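Local coordinates for Z-ring associated protein G (PDB 6UN9) that is probably involved in cell division, envelope biogenesis and cell shape maintenance, likely linking the Z-ring to septal peptidoglycan-synthesizing complexes through a tetrameric coiled coil, at the interface of chains A and B and the interface of chains A and C. Coordinates in Å, arbitrary orientation; residue numbers count along the deposited sequence, not the author numbering. Chains: chain A/B/C, Uncharacterized protein.

Contact 1: the interface of chains A and B. Residues chain A 56-57, 60; chain B 46, 49-50, 53.
A:Leu60 and B:Met53 reach each other through different first torsions. A:Leu60 swings CG away from its backbone N (chi1 -165°). B:Met53 instead sets CG opposite its carbonyl carbon, beside the backbone N, and then bends its tail at chi3 (-38°). These residues belong to the antiparallel coiled-coil packing of this ZapG-family protein, with chain A helix 42-69 lying against chain B, whose helices 20-47 and 50-68 are interrupted around B:Leu49. The bend in the B:Met53 chain brings the terminal methyl CE to 3.8 Å from A:Leu60 CD2, the two side chains crossing at about a right angle. B:Met53 is selenomethionine, engineered in place of a natural leucine, so the selenium and the bent tail belong to the construct.

A:Leu60 works with both branches. While CD2 meets the selenomethionine, CD1 is turned towards the break in chain B and lies 3.5 Å from B:Leu49 CB. The two leucines slide past each other in opposite directions instead of meeting head-on. B:Leu49 also puts CD2 against the chain A backbone, 3.7 Å from A:Leu60 N, so A:Leu60 is touched both on its side chain and at its main chain. The CD1 methyl of A:Leu60 also comes within 4.0 Å of B:Leu50 N, at the start of helix 50-68.

One turn earlier on chain A, the stem of an acidic residue joins the packing: A:Asp56 CB sits 3.7 Å from B:Met53 CG. The carboxylate oxygen OD2 of A:Asp56 lies 3.9 Å from B:Met53 N, a proximity and no more. A:Tyr57 contributes its backbone, CA lying 4.2 Å from B:Met53 SE, while its ring heads away from chain B. B:Ser46 merely borders the patch, through its backbone carbonyl near A:Leu60 CD1.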
loop_
_atom_site.group_PDB
_atom_site.type_symbol
_atom_site.label_atom_id
_atom_site.label_comp_id
_atom_site.label_asym_id
_atom_site.label_seq_id
_atom_site.Cartn_x
_atom_site.Cartn_y
_atom_site.Cartn_z
ATOM N N ASP A 56 1.805 7.283 3.394
ATOM C CA ASP A 56 2.641 7.295 2.204
ATOM C C ASP A 56 1.817 7.370 0.939
ATOM O O ASP A 56 2.271 7.953 -0.054
ATOM C CB ASP A 56 3.548 6.064 2.160
ATOM C CG ASP A 56 4.816 6.271 2.950
ATOM O OD1 ASP A 56 4.889 7.295 3.662
ATOM O OD2 ASP A 56 5.743 5.438 2.861
ATOM N N TYR A 57 0.624 6.783 0.968
ATOM C CA TYR A 57 -0.374 7.070 -0.049
ATOM C C TYR A 57 -0.664 8.567 -0.121
ATOM O O TYR A 57 -0.567 9.181 -1.190
ATOM C CB TYR A 57 -1.645 6.285 0.247
ATOM C CG TYR A 57 -2.726 6.567 -0.743
ATOM C CD1 TYR A 57 -2.696 5.987 -2.001
ATOM C CD2 TYR A 57 -3.774 7.424 -0.436
ATOM C CE1 TYR A 57 -3.689 6.245 -2.934
ATOM C CE2 TYR A 57 -4.777 7.692 -1.358
ATOM C CZ TYR A 57 -4.732 7.100 -2.610
ATOM O OH TYR A 57 -5.726 7.357 -3.546
ATOM N N LEU A 60 1.978 10.136 -2.059
ATOM C CA LEU A 60 1.870 9.849 -3.485
ATOM C C LEU A 60 0.603 10.429 -4.105
ATOM O O LEU A 60 0.585 10.723 -5.308
ATOM C CB LEU A 60 1.903 8.338 -3.710
ATOM C CG LEU A 60 2.151 7.896 -5.148
ATOM C CD1 LEU A 60 3.575 8.229 -5.534
ATOM C CD2 LEU A 60 1.882 6.416 -5.289
ATOM N N SER B 46 7.949 10.990 -7.961
ATOM C CA SER B 46 7.066 9.840 -7.949
ATOM C C SER B 46 7.857 8.565 -7.684
ATOM O O SER B 46 7.591 7.846 -6.711
ATOM C CB SER B 46 6.303 9.768 -9.269
ATOM O OG SER B 46 5.284 10.748 -9.265
ATOM N N LEU B 49 8.450 8.023 -4.280
ATOM C CA LEU B 49 7.326 8.019 -3.361
ATOM C C LEU B 49 6.582 6.687 -3.334
ATOM O O LEU B 49 5.985 6.340 -2.294
ATOM C CB LEU B 49 6.353 9.160 -3.696
ATOM C CG LEU B 49 6.162 10.160 -2.538
ATOM C CD1 LEU B 49 7.488 10.577 -1.951
ATOM C CD2 LEU B 49 5.326 11.361 -2.934
ATOM N N LEU B 50 6.621 5.925 -4.432
ATOM C CA LEU B 50 6.136 4.559 -4.364
ATOM C C LEU B 50 7.216 3.559 -3.951
ATOM O O LEU B 50 6.881 2.410 -3.641
ATOM C CB LEU B 50 5.495 4.149 -5.694
ATOM C CG LEU B 50 6.102 4.482 -7.053
ATOM C CD1 LEU B 50 7.535 3.979 -7.203
ATOM C CD2 LEU B 50 5.207 3.875 -8.123
HETATM N N MSE B 53 6.164 3.467 -0.478
HETATM C CA MSE B 53 5.083 2.522 -0.337
HETATM C C MSE B 53 5.524 1.073 -0.520
HETATM O O MSE B 53 5.016 0.183 0.156
HETATM C CB MSE B 53 4.000 2.853 -1.331
HETATM C CG MSE B 53 3.162 4.021 -0.917
HETATM SE SE MSE B 53 1.493 3.751 -1.809
HETATM C CE MSE B 53 2.226 3.042 -3.474
#

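Contact 2: the interface of chains A and C. Residues chain A 50, 53; chain C 57, 60, 64, 80.
The phenol OH of C:Tyr57 donates a hydrogen bond to the backbone carbonyl oxygen of A:Leu50, OH to O 3.2 Å, linking two chains of the ZapG coiled coil. Chain A helix 42-69 runs antiparallel here to the long chain C helix 18-66. The hydroxyl comes in well above the carbonyl plane, 67° out of it and steeply bent from the C=O direction, so it is not on a lone pair and the bond is probably modest. The oxygen also lies at the edge of the tyrosine ring and in its plane, so the ring meets the helix edge-on. C:Tyr57 projects there because its CG is opposite its backbone N (chi1 179°).

Behind the OH, the aromatic ring of C:Phe80 has the tyrosine oxygen in plane at its edge. This neighbour from the same chain, lying in a loop, may help hold the end of the tyrosine ring in place.

The side chain of A:Leu50 lies among chain C groups. Its CB meets C:Phe80 CE2 at 3.9 Å. Further out the fork divides: CD2 lies 4.0 Å from C:Leu60 CD2, methyl to methyl on two obliquely crossing side chains, while CD1 heads for the next turn of chain C. There it is 4.1 Å from C:Phe64 CB, and the phenylalanine side chain runs at about a right angle to the leucine. CD1 also lies 4.0 Å from the backbone O of C:Leu60, a residue that therefore borders both methyls. With chi1 at -85°, A:Leu50 keeps CG opposite its carbonyl carbon, and its branches face chain C.

A:Met53, an engineered selenomethionine where leucine is natural, brushes the tyrosine ring through its stem: CB is 4.2 Å from C:Tyr57 CE1.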
loop_
_atom_site.group_PDB
_atom_site.type_symbol
_atom_site.label_atom_id
_atom_site.label_comp_id
_atom_site.label_asym_id
_atom_site.label_seq_id
_atom_site.Cartn_x
_atom_site.Cartn_y
_atom_site.Cartn_z
ATOM N N LEU A 50 0.200 -0.139 8.930
ATOM C CA LEU A 50 -0.880 0.194 8.008
ATOM C C LEU A 50 -1.072 1.698 7.891
ATOM O O LEU A 50 -1.418 2.195 6.817
ATOM C CB LEU A 50 -2.193 -0.451 8.447
ATOM C CG LEU A 50 -2.404 -1.883 7.985
ATOM C CD1 LEU A 50 -3.668 -2.486 8.621
ATOM C CD2 LEU A 50 -2.476 -1.919 6.489
HETATM N N MSE A 53 1.420 2.925 5.685
HETATM C CA MSE A 53 0.952 2.734 4.315
HETATM C C MSE A 53 0.039 3.855 3.841
HETATM O O MSE A 53 0.063 4.220 2.674
HETATM C CB MSE A 53 0.204 1.405 4.188
HETATM C CG MSE A 53 1.088 0.216 3.912
HETATM SE SE MSE A 53 0.718 -0.534 2.157
HETATM C CE MSE A 53 1.324 0.960 1.046
ATOM N N TYR C 57 -6.586 -0.534 0.301
ATOM C CA TYR C 57 -6.264 -0.111 1.655
ATOM C C TYR C 57 -7.479 -0.205 2.570
ATOM O O TYR C 57 -7.447 -0.969 3.537
ATOM C CB TYR C 57 -5.707 1.304 1.699
ATOM C CG TYR C 57 -5.403 1.753 3.104
ATOM C CD1 TYR C 57 -4.155 1.534 3.653
ATOM C CD2 TYR C 57 -6.367 2.370 3.888
ATOM C CE1 TYR C 57 -3.860 1.927 4.936
ATOM C CE2 TYR C 57 -6.088 2.777 5.173
ATOM C CZ TYR C 57 -4.829 2.551 5.698
ATOM O OH TYR C 57 -4.531 2.939 6.990
ATOM N N LEU C 60 -8.275 -3.986 3.223
ATOM C CA LEU C 60 -7.263 -4.448 4.164
ATOM C C LEU C 60 -7.232 -3.643 5.461
ATOM O O LEU C 60 -6.651 -4.097 6.449
ATOM C CB LEU C 60 -5.885 -4.397 3.492
ATOM C CG LEU C 60 -4.713 -5.009 4.257
ATOM C CD1 LEU C 60 -4.870 -6.520 4.281
ATOM C CD2 LEU C 60 -3.366 -4.618 3.693
ATOM N N PHE C 64 -8.592 -5.688 9.319
ATOM C CA PHE C 64 -7.892 -5.507 10.584
ATOM C C PHE C 64 -8.625 -4.604 11.549
ATOM O O PHE C 64 -8.044 -4.201 12.558
ATOM C CB PHE C 64 -6.499 -4.931 10.358
ATOM C CG PHE C 64 -5.500 -5.940 9.967
ATOM C CD1 PHE C 64 -4.407 -6.209 10.783
ATOM C CD2 PHE C 64 -5.660 -6.648 8.794
ATOM C CE1 PHE C 64 -3.478 -7.170 10.415
ATOM C CE2 PHE C 64 -4.745 -7.605 8.422
ATOM C CZ PHE C 64 -3.652 -7.878 9.241
ATOM N N PHE C 80 -6.063 3.094 16.404
ATOM C CA PHE C 80 -6.153 3.179 14.949
ATOM C C PHE C 80 -7.501 2.700 14.433
ATOM O O PHE C 80 -8.012 3.221 13.433
ATOM C CB PHE C 80 -5.026 2.370 14.314
ATOM C CG PHE C 80 -4.855 2.623 12.844
ATOM C CD1 PHE C 80 -4.918 3.908 12.342
ATOM C CD2 PHE C 80 -4.617 1.577 11.966
ATOM C CE1 PHE C 80 -4.759 4.141 11.005
ATOM C CE2 PHE C 80 -4.449 1.806 10.627
ATOM C CZ PHE C 80 -4.521 3.087 10.145
#

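The C-alpha centres of contact 1 and contact 2 are about 15 Å apart, and both draw on chain A helix 42-69, contact 2 on its earlier turns and contact 1 on later ones. One helix therefore packs against chains B and C together, each antiparallel to it. In both contacts positions 50 and 53 of one chain face 57 and 60 of another; chain A gives the later pair in contact 1 and the earlier pair in contact 2. With each whole interface two-fold symmetric, the pattern suits the four-chain assembly and the homotetramer, although the protein is mostly monomeric in solution.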